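Local coordinates for outer membrane protein YopM (Yersinia pestis, PDB 1JL5) that is a leucine-rich-repeat effector delivered by the plague bacterium, probably altering host cell physiology and promoting bacterial survival in host tissues, at residues A[155-166]-A[174-185]. Numbering follows the deposited sequence.
With CA (calcium ion), chain D.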
loop_
_atom_site.group_PDB
_atom_site.type_symbol
_atom_site.label_atom_id
_atom_site.label_comp_id
_atom_site.label_asym_id
_atom_site.label_seq_id
_atom_site.Cartn_x
_atom_site.Cartn_y
_atom_site.Cartn_z
ATOM N N LEU A 155 18.667 23.167 -31.275
ATOM C CA LEU A 155 17.901 22.656 -30.149
ATOM C C LEU A 155 17.268 21.333 -30.544
ATOM O O LEU A 155 16.281 21.306 -31.279
ATOM C CB LEU A 155 16.798 23.635 -29.755
ATOM C CG LEU A 155 16.792 24.096 -28.297
ATOM C CD1 LEU A 155 15.431 24.669 -27.966
ATOM C CD2 LEU A 155 17.132 22.944 -27.374
ATOM N N LYS A 156 17.836 20.239 -30.054
ATOM C CA LYS A 156 17.329 18.911 -30.368
ATOM C C LYS A 156 16.454 18.367 -29.244
ATOM O O LYS A 156 15.419 17.751 -29.489
ATOM C CB LYS A 156 18.495 17.948 -30.610
ATOM C CG LYS A 156 19.419 18.345 -31.751
ATOM C CD LYS A 156 20.669 17.472 -31.770
ATOM C CE LYS A 156 21.703 17.996 -32.772
ATOM N NZ LYS A 156 21.926 19.474 -32.658
ATOM N N ILE A 157 16.877 18.594 -28.007
ATOM C CA ILE A 157 16.129 18.112 -26.862
ATOM C C ILE A 157 15.675 19.247 -25.960
ATOM O O ILE A 157 16.481 20.045 -25.490
ATOM C CB ILE A 157 16.963 17.126 -26.002
ATOM C CG1 ILE A 157 17.276 15.856 -26.793
ATOM C CG2 ILE A 157 16.195 16.758 -24.742
ATOM C CD1 ILE A 157 18.391 16.014 -27.768
ATOM N N ILE A 158 14.370 19.324 -25.740
ATOM C CA ILE A 158 13.805 20.324 -24.858
ATOM C C ILE A 158 13.094 19.543 -23.773
ATOM O O ILE A 158 12.134 18.819 -24.039
ATOM C CB ILE A 158 12.752 21.229 -25.543
ATOM C CG1 ILE A 158 13.425 22.279 -26.428
ATOM C CG2 ILE A 158 11.920 21.943 -24.481
ATOM C CD1 ILE A 158 14.261 21.702 -27.517
ATOM N N ASP A 159 13.587 19.668 -22.553
ATOM C CA ASP A 159 12.959 19.006 -21.435
ATOM C C ASP A 159 12.545 20.105 -20.482
ATOM O O ASP A 159 13.361 20.613 -19.718
ATOM C CB ASP A 159 13.928 18.064 -20.734
ATOM C CG ASP A 159 13.277 17.325 -19.589
ATOM O OD1 ASP A 159 12.098 17.619 -19.286
ATOM O OD2 ASP A 159 13.936 16.452 -18.995
ATOM N N VAL A 160 11.282 20.493 -20.561
ATOM C CA VAL A 160 10.746 21.521 -19.690
ATOM C C VAL A 160 9.673 20.866 -18.839
ATOM O O VAL A 160 8.768 21.520 -18.331
ATOM C CB VAL A 160 10.134 22.665 -20.492
ATOM C CG1 VAL A 160 11.215 23.337 -21.323
ATOM C CG2 VAL A 160 9.022 22.137 -21.379
ATOM N N ASP A 161 9.786 19.551 -18.705
ATOM C CA ASP A 161 8.845 18.792 -17.911
ATOM C C ASP A 161 8.799 19.349 -16.500
ATOM O O ASP A 161 9.790 19.853 -15.984
ATOM C CB ASP A 161 9.253 17.318 -17.875
ATOM C CG ASP A 161 8.452 16.517 -16.864
ATOM O OD1 ASP A 161 8.702 16.674 -15.649
ATOM O OD2 ASP A 161 7.568 15.737 -17.281
ATOM N N ASN A 162 7.626 19.273 -15.893
ATOM C CA ASN A 162 7.433 19.734 -14.534
ATOM C C ASN A 162 7.845 21.185 -14.322
ATOM O O ASN A 162 8.834 21.490 -13.655
ATOM C CB ASN A 162 8.197 18.832 -13.573
ATOM C CG ASN A 162 7.569 18.795 -12.202
ATOM O OD1 ASN A 162 7.159 19.826 -11.669
ATOM N ND2 ASN A 162 7.492 17.605 -11.616
ATOM N N ASN A 163 7.071 22.078 -14.907
ATOM C CA ASN A 163 7.302 23.495 -14.770
ATOM C C ASN A 163 5.926 24.106 -14.683
ATOM O O ASN A 163 4.961 23.407 -14.401
ATOM C CB ASN A 163 8.074 24.029 -15.973
ATOM C CG ASN A 163 9.560 23.892 -15.792
ATOM O OD1 ASN A 163 10.155 24.618 -15.003
ATOM N ND2 ASN A 163 10.170 22.945 -16.495
ATOM N N SER A 164 5.824 25.405 -14.909
ATOM C CA SER A 164 4.529 26.050 -14.845
ATOM C C SER A 164 4.236 26.687 -16.182
ATOM O O SER A 164 3.693 27.784 -16.260
ATOM C CB SER A 164 4.525 27.090 -13.734
ATOM O OG SER A 164 4.819 26.456 -12.505
ATOM N N LEU A 165 4.604 25.981 -17.242
ATOM C CA LEU A 165 4.385 26.477 -18.585
ATOM C C LEU A 165 2.916 26.372 -18.965
ATOM O O LEU A 165 2.314 25.301 -18.880
ATOM C CB LEU A 165 5.246 25.691 -19.574
ATOM C CG LEU A 165 6.746 25.801 -19.281
ATOM C CD1 LEU A 165 7.528 24.930 -20.242
ATOM C CD2 LEU A 165 7.183 27.258 -19.393
ATOM N N LYS A 166 2.344 27.503 -19.359
ATOM C CA LYS A 166 0.948 27.559 -19.770
ATOM C C LYS A 166 0.962 27.335 -21.272
ATOM O O LYS A 166 -0.015 26.872 -21.859
ATOM C CB LYS A 166 0.348 28.930 -19.461
ATOM C CG LYS A 166 0.316 29.280 -17.978
ATOM C CD LYS A 166 -0.832 28.595 -17.245
ATOM C CE LYS A 166 -2.186 29.146 -17.685
ATOM N NZ LYS A 166 -3.318 28.566 -16.898
ATOM N N SER A 174 14.715 21.760 -35.511
ATOM C CA SER A 174 15.746 20.838 -35.060
ATOM C C SER A 174 15.258 19.966 -33.913
ATOM O O SER A 174 15.895 18.972 -33.566
ATOM C CB SER A 174 16.978 21.613 -34.601
ATOM O OG SER A 174 16.628 22.555 -33.602
ATOM N N LEU A 175 14.129 20.340 -33.329
ATOM C CA LEU A 175 13.589 19.599 -32.201
ATOM C C LEU A 175 13.392 18.120 -32.492
ATOM O O LEU A 175 12.662 17.744 -33.400
ATOM C CB LEU A 175 12.263 20.212 -31.753
ATOM C CG LEU A 175 11.743 19.641 -30.432
ATOM C CD1 LEU A 175 12.817 19.779 -29.385
ATOM C CD2 LEU A 175 10.485 20.365 -29.996
ATOM N N GLU A 176 14.053 17.278 -31.710
ATOM C CA GLU A 176 13.931 15.844 -31.886
ATOM C C GLU A 176 13.184 15.287 -30.696
ATOM O O GLU A 176 12.527 14.248 -30.774
ATOM C CB GLU A 176 15.304 15.186 -31.932
ATOM C CG GLU A 176 16.314 15.884 -32.804
ATOM C CD GLU A 176 17.539 15.032 -33.028
ATOM O OE1 GLU A 176 17.945 14.325 -32.083
ATOM O OE2 GLU A 176 18.099 15.073 -34.144
ATOM N N PHE A 177 13.291 15.995 -29.584
ATOM C CA PHE A 177 12.668 15.537 -28.368
ATOM C C PHE A 177 12.220 16.680 -27.496
ATOM O O PHE A 177 12.988 17.593 -27.193
ATOM C CB PHE A 177 13.665 14.652 -27.612
ATOM C CG PHE A 177 13.227 14.258 -26.228
ATOM C CD1 PHE A 177 13.130 15.204 -25.211
ATOM C CD2 PHE A 177 12.959 12.926 -25.928
ATOM C CE1 PHE A 177 12.778 14.833 -23.917
ATOM C CE2 PHE A 177 12.605 12.546 -24.633
ATOM C CZ PHE A 177 12.517 13.502 -23.627
ATOM N N ILE A 178 10.957 16.638 -27.105
ATOM C CA ILE A 178 10.450 17.641 -26.207
ATOM C C ILE A 178 9.600 16.988 -25.138
ATOM O O ILE A 178 8.648 16.256 -25.422
ATOM C CB ILE A 178 9.627 18.727 -26.914
ATOM C CG1 ILE A 178 9.226 19.782 -25.878
ATOM C CG2 ILE A 178 8.410 18.121 -27.601
ATOM C CD1 ILE A 178 8.635 21.033 -26.454
ATOM N N ALA A 179 10.000 17.220 -23.897
ATOM C CA ALA A 179 9.277 16.716 -22.750
ATOM C C ALA A 179 8.766 17.999 -22.131
ATOM O O ALA A 179 9.548 18.838 -21.692
ATOM C CB ALA A 179 10.220 15.994 -21.800
ATOM N N ALA A 180 7.455 18.176 -22.153
ATOM C CA ALA A 180 6.835 19.363 -21.589
ATOM C C ALA A 180 5.707 18.877 -20.698
ATOM O O ALA A 180 4.728 19.577 -20.458
ATOM C CB ALA A 180 6.294 20.245 -22.692
ATOM N N GLY A 181 5.859 17.649 -20.224
ATOM C CA GLY A 181 4.854 17.071 -19.366
ATOM C C GLY A 181 4.817 17.770 -18.027
ATOM O O GLY A 181 5.758 18.461 -17.641
ATOM N N ASN A 182 3.711 17.584 -17.320
ATOM C CA ASN A 182 3.521 18.169 -16.009
ATOM C C ASN A 182 3.735 19.667 -16.030
ATOM O O ASN A 182 4.582 20.217 -15.323
ATOM C CB ASN A 182 4.453 17.521 -14.991
ATOM C CG ASN A 182 3.975 17.724 -13.563
ATOM O OD1 ASN A 182 4.721 17.501 -12.607
ATOM N ND2 ASN A 182 2.720 18.142 -13.413
ATOM N N ASN A 183 2.966 20.320 -16.878
ATOM C CA ASN A 183 2.997 21.756 -16.986
ATOM C C ASN A 183 1.538 22.142 -16.973
ATOM O O ASN A 183 0.709 21.380 -16.482
ATOM C CB ASN A 183 3.692 22.181 -18.277
ATOM C CG ASN A 183 5.184 22.349 -18.088
ATOM O OD1 ASN A 183 5.625 23.311 -17.471
ATOM N ND2 ASN A 183 5.964 21.399 -18.587
ATOM N N GLN A 184 1.210 23.306 -17.508
ATOM C CA GLN A 184 -0.176 23.741 -17.521
ATOM C C GLN A 184 -0.527 24.081 -18.952
ATOM O O GLN A 184 -1.304 24.992 -19.227
ATOM C CB GLN A 184 -0.330 24.950 -16.603
ATOM C CG GLN A 184 0.172 24.662 -15.197
ATOM C CD GLN A 184 0.449 25.914 -14.390
ATOM O OE1 GLN A 184 0.911 25.839 -13.249
ATOM N NE2 GLN A 184 0.170 27.074 -14.974
ATOM N N LEU A 185 0.065 23.326 -19.864
ATOM C CA LEU A 185 -0.169 23.535 -21.275
ATOM C C LEU A 185 -1.604 23.189 -21.618
ATOM O O LEU A 185 -2.104 22.121 -21.268
ATOM C CB LEU A 185 0.779 22.667 -22.100
ATOM C CG LEU A 185 2.269 22.864 -21.808
ATOM C CD1 LEU A 185 3.083 21.913 -22.674
ATOM C CD2 LEU A 185 2.661 24.316 -22.072
HETATM CA CA CA D . 4.992 20.309 -10.649
HETATM O O HOH W 1 5.511 16.391 -10.340
HETATM O O HOH W 2 2.213 23.049 -13.682
HETATM O O HOH W 3 4.614 21.277 -12.778
HETATM O O HOH W 4 2.345 25.164 -10.926
HETATM O O HOH W 5 1.988 29.508 -15.088
HETATM O O HOH W 6 -3.366 25.848 -17.856
HETATM O O HOH W 7 4.997 18.657 -8.325
HETATM O O HOH W 8 6.587 21.755 -9.384
#
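The Phe177 ring has Ile158 O at one edge, near its plane. Ile157 CG2 meets the ring obliquely, 3.5 Å from Phe177 CD1, and Tyr201 of the next strand also meets this ring. The amide of Asn183 bridges to the preceding repeat just after the strand. Its ND2 donates almost straight (177°) to Val160 O, 2.8 Å away, and this acceptor lies in the Asn183 amide plane. Asn163 ND2 reaches the same Val160 O from the opposite face of the carbonyl plane. Asn183 OD1 accepts from Leu165 N at 2.9 Å. The Asn183 side chain has CG anti to its own carbonyl carbon (chi1 -89°), which brings the amide alongside Leu165. Asn163 makes the same kind of bonds to the preceding repeat, at Val138 and Leu143, so the two form part of an asparagine ladder.

Strands 157-159 and 177-179 run parallel. Ile158 N donates to Phe177 O, and Ala179 N to Ile158 O. On the buried side, Ile158 CG2 packs on Ile178 CG1 at 3.7 Å. In the turn after each strand, the side chains of Asn162 and Asn182 lie side by side and point the same way, their amide planes 66° apart. Asn162 OD1 binds a calcium ion at 2.4 Å. A water on that calcium lies 2.8 Å from Asn182 O.

This is the stacking of LRR 5 on LRR 6 in the solenoid. Each ladder asparagine satisfies buried backbone groups in its own repeat and the one before it. That fixes the amide's rotation and holds neighbouring turns in register.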